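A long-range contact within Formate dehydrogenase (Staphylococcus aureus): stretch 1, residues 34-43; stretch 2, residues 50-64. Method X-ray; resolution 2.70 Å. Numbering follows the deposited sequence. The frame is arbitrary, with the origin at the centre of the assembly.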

# COMPACT_ATOMS: atom_id res chain seq x y z
N LYS A 34 31.40 28.00 -11.57
CA LYS A 34 31.72 26.73 -10.92
C LYS A 34 30.48 26.23 -10.20
O LYS A 34 29.86 26.97 -9.46
CB LYS A 34 32.91 26.87 -9.99
CG LYS A 34 33.20 25.69 -9.08
CD LYS A 34 33.58 26.19 -7.72
CE LYS A 34 34.40 25.21 -6.94
NZ LYS A 34 35.79 25.68 -6.79
N ILE A 35 30.08 25.00 -10.54
CA ILE A 35 28.83 24.39 -10.13
C ILE A 35 29.15 23.21 -9.23
O ILE A 35 29.80 22.27 -9.66
CB ILE A 35 28.02 23.85 -11.35
CG1 ILE A 35 27.39 24.95 -12.21
CG2 ILE A 35 26.94 22.91 -10.83
CD1 ILE A 35 28.29 26.08 -12.55
N VAL A 36 28.58 23.22 -8.04
CA VAL A 36 28.86 22.15 -7.10
C VAL A 36 27.59 21.35 -6.89
O VAL A 36 26.47 21.93 -6.75
CB VAL A 36 29.37 22.68 -5.76
CG1 VAL A 36 30.26 21.70 -5.09
CG2 VAL A 36 30.10 23.97 -5.91
N ALA A 37 27.75 20.01 -6.87
CA ALA A 37 26.58 19.16 -6.69
C ALA A 37 26.83 18.17 -5.56
O ALA A 37 27.98 17.68 -5.39
CB ALA A 37 26.24 18.49 -7.99
N LEU A 38 25.77 17.93 -4.74
CA LEU A 38 25.79 16.83 -3.82
C LEU A 38 24.66 15.86 -4.13
O LEU A 38 23.47 16.19 -4.13
CB LEU A 38 25.75 17.29 -2.38
CG LEU A 38 25.73 16.11 -1.40
CD1 LEU A 38 27.14 15.49 -1.23
CD2 LEU A 38 25.13 16.51 -0.05
N PHE A 39 25.07 14.62 -4.33
CA PHE A 39 24.18 13.59 -4.76
C PHE A 39 24.49 12.33 -3.97
O PHE A 39 25.61 12.14 -3.51
CB PHE A 39 24.44 13.36 -6.21
CG PHE A 39 23.97 14.47 -7.09
CD1 PHE A 39 22.78 15.10 -6.84
CD2 PHE A 39 24.61 14.75 -8.28
CE1 PHE A 39 22.25 16.00 -7.75
CE2 PHE A 39 24.12 15.70 -9.16
CZ PHE A 39 22.93 16.31 -8.91
N PRO A 40 23.52 11.41 -3.85
CA PRO A 40 23.82 10.11 -3.21
C PRO A 40 24.97 9.40 -3.93
O PRO A 40 25.22 9.62 -5.13
CB PRO A 40 22.53 9.31 -3.36
CG PRO A 40 21.43 10.35 -3.82
CD PRO A 40 22.18 11.51 -4.47
N GLU A 41 25.73 8.63 -3.15
CA GLU A 41 26.89 7.88 -3.63
C GLU A 41 26.44 6.74 -4.56
O GLU A 41 25.53 6.01 -4.23
CB GLU A 41 27.64 7.30 -2.43
CG GLU A 41 29.07 6.95 -2.75
CD GLU A 41 30.00 8.12 -2.49
OE1 GLU A 41 29.53 9.13 -1.85
OE2 GLU A 41 31.18 8.03 -2.91
N ALA A 42 27.06 6.62 -5.74
CA ALA A 42 26.71 5.53 -6.65
C ALA A 42 27.17 4.22 -6.05
O ALA A 42 28.14 4.20 -5.35
CB ALA A 42 27.34 5.74 -8.03
N VAL A 43 26.51 3.11 -6.39
CA VAL A 43 26.89 1.81 -5.88
C VAL A 43 27.04 0.86 -7.07
O VAL A 43 26.35 1.04 -8.07
CB VAL A 43 25.84 1.33 -4.86
CG1 VAL A 43 26.45 0.33 -3.87
CG2 VAL A 43 25.15 2.52 -4.13
N LEU A 50 19.98 7.80 -11.58
CA LEU A 50 20.42 8.97 -12.34
C LEU A 50 21.09 9.93 -11.37
O LEU A 50 22.17 10.47 -11.63
CB LEU A 50 19.20 9.62 -13.04
CG LEU A 50 18.99 9.30 -14.54
CD1 LEU A 50 19.70 8.01 -14.99
CD2 LEU A 50 17.51 9.28 -14.95
N LEU A 51 20.39 10.11 -10.23
CA LEU A 51 20.78 11.05 -9.20
C LEU A 51 21.76 10.39 -8.28
O LEU A 51 21.39 10.02 -7.14
CB LEU A 51 19.55 11.39 -8.39
CG LEU A 51 19.49 12.81 -7.84
CD1 LEU A 51 18.83 13.71 -8.85
CD2 LEU A 51 18.70 12.85 -6.55
N ASN A 52 23.01 10.23 -8.77
CA ASN A 52 24.10 9.86 -7.92
C ASN A 52 25.38 10.53 -8.41
O ASN A 52 25.40 11.23 -9.45
CB ASN A 52 24.23 8.36 -7.88
CG ASN A 52 24.33 7.81 -9.27
OD1 ASN A 52 25.08 8.32 -10.11
ND2 ASN A 52 23.58 6.76 -9.54
N THR A 53 26.46 10.23 -7.68
CA THR A 53 27.80 10.69 -8.02
C THR A 53 28.26 10.22 -9.40
O THR A 53 28.88 10.99 -10.08
CB THR A 53 28.81 10.51 -6.86
OG1 THR A 53 28.90 9.13 -6.50
CG2 THR A 53 28.39 11.27 -5.62
N LYS A 54 27.95 8.99 -9.86
CA LYS A 54 28.41 8.61 -11.22
C LYS A 54 27.63 9.33 -12.32
O LYS A 54 28.19 10.14 -13.03
CB LYS A 54 28.52 7.10 -11.46
N LYS A 55 26.34 9.03 -12.48
CA LYS A 55 25.62 9.53 -13.65
C LYS A 55 25.27 11.00 -13.42
O LYS A 55 25.09 11.73 -14.39
CB LYS A 55 24.39 8.68 -13.98
CG LYS A 55 24.54 7.59 -15.06
N ALA A 56 25.32 11.46 -12.13
CA ALA A 56 25.08 12.86 -11.71
C ALA A 56 24.09 13.59 -12.61
O ALA A 56 24.36 14.73 -13.05
CB ALA A 56 26.35 13.64 -11.65
N ILE A 57 22.96 12.94 -12.92
CA ILE A 57 21.89 13.58 -13.66
C ILE A 57 22.38 14.33 -14.90
O ILE A 57 21.69 15.23 -15.37
CB ILE A 57 21.02 14.43 -12.73
CG1 ILE A 57 19.55 14.09 -12.91
CG2 ILE A 57 21.35 15.93 -12.69
CD1 ILE A 57 19.09 13.06 -11.92
N GLY A 58 23.49 13.85 -15.50
CA GLY A 58 23.85 14.27 -16.85
C GLY A 58 24.62 15.60 -16.89
O GLY A 58 24.99 16.03 -17.96
N LEU A 59 25.01 16.14 -15.73
CA LEU A 59 25.51 17.51 -15.69
C LEU A 59 27.00 17.60 -16.09
O LEU A 59 27.47 18.64 -16.54
CB LEU A 59 25.26 18.15 -14.31
CG LEU A 59 23.78 18.45 -13.96
CD1 LEU A 59 23.59 18.59 -12.47
CD2 LEU A 59 23.26 19.67 -14.67
N LYS A 60 27.74 16.51 -15.94
CA LYS A 60 29.19 16.56 -16.13
C LYS A 60 29.49 17.05 -17.52
O LYS A 60 30.15 18.04 -17.66
CB LYS A 60 29.76 15.16 -16.06
CG LYS A 60 31.28 15.00 -15.98
CD LYS A 60 31.42 13.63 -15.34
CE LYS A 60 30.04 13.18 -14.76
NZ LYS A 60 30.15 12.11 -13.72
N THR A 61 29.05 16.28 -18.53
CA THR A 61 29.12 16.68 -19.92
C THR A 61 28.31 17.94 -20.17
O THR A 61 28.82 18.90 -20.73
CB THR A 61 28.68 15.54 -20.86
OG1 THR A 61 28.48 14.40 -20.04
CG2 THR A 61 29.73 15.16 -21.89
N PHE A 62 27.06 17.99 -19.70
CA PHE A 62 26.22 19.15 -19.97
C PHE A 62 26.93 20.41 -19.53
O PHE A 62 26.85 21.43 -20.20
CB PHE A 62 24.90 19.06 -19.23
CG PHE A 62 24.07 20.31 -19.37
CD1 PHE A 62 24.28 21.39 -18.54
CD2 PHE A 62 23.10 20.40 -20.34
CE1 PHE A 62 23.54 22.56 -18.68
CE2 PHE A 62 22.34 21.55 -20.45
CZ PHE A 62 22.58 22.64 -19.64
N LEU A 63 27.59 20.36 -18.37
CA LEU A 63 28.29 21.52 -17.82
C LEU A 63 29.66 21.68 -18.46
O LEU A 63 30.00 22.75 -18.93
CB LEU A 63 28.41 21.38 -16.30
CG LEU A 63 27.14 21.71 -15.53
CD1 LEU A 63 27.35 21.58 -14.03
CD2 LEU A 63 26.64 23.08 -15.89
N GLU A 64 30.48 20.63 -18.39
CA GLU A 64 31.84 20.67 -18.92
C GLU A 64 31.81 20.85 -20.45
O GLU A 64 32.85 20.90 -21.08
CB GLU A 64 32.62 19.41 -18.51
CG GLU A 64 33.05 19.38 -17.03
CD GLU A 64 33.63 18.05 -16.50
OE1 GLU A 64 34.66 17.55 -17.06
OE2 GLU A 64 33.05 17.51 -15.54

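The contact joins a strand that runs into an extended loop (stretch 1) to a loop that leads into a helix beginning at L59 (stretch 2), and it buries 558 Å² summed over both sides. The backbones come nearest at the loop segments, where the CA atoms of P40 and N52 lie 4.7 Å apart; by I35 and L63 the CA separation has widened to 8.2 Å, and side chains bridge the gap.

F39 has the largest covered area, 115 Å². Its CA-to-CB bond points toward stretch 2, and with chi1 at -71° (m) the ring enters an apolar pocket. F39 CD1 lies 4.1 Å from L51 CG, F39 CE2 3.9 Å from A56 CB, and F39 CZ 4.1 Å from I57 CG2. L59 CD1 sits at the ring edge, near its plane, 4.3 Å from F39 CZ. These separations are those of van der Waals packing, and all five residues are buried, so the pairing removes hydrocarbon from solvent.

T53, with 66 Å² covered, supplies both hydrogen bonds between the stretches. Its backbone T53 N donates to P40 O (2.9 Å, angle at hydrogen 140°), while its hydroxyl oxygen, T53 OG1, accepts from A42 N (3.2 Å, 165°), the longer but straighter of the two. One residue thus engages backbone groups on both sides of E41, whose own side chain starts away from stretch 2. P40 O also receives a CA-H...O contact from N52 CA at 3.0 Å.

A42, with 56 Å² covered, directs its methyl group toward stretch 2: A42 CB is 3.9 Å from N52 CG and 3.8 Å from K54 N. Farther along, I35 CG2 meets L63 CD1 at 3.5 Å, an apolar contact linking strand to helix.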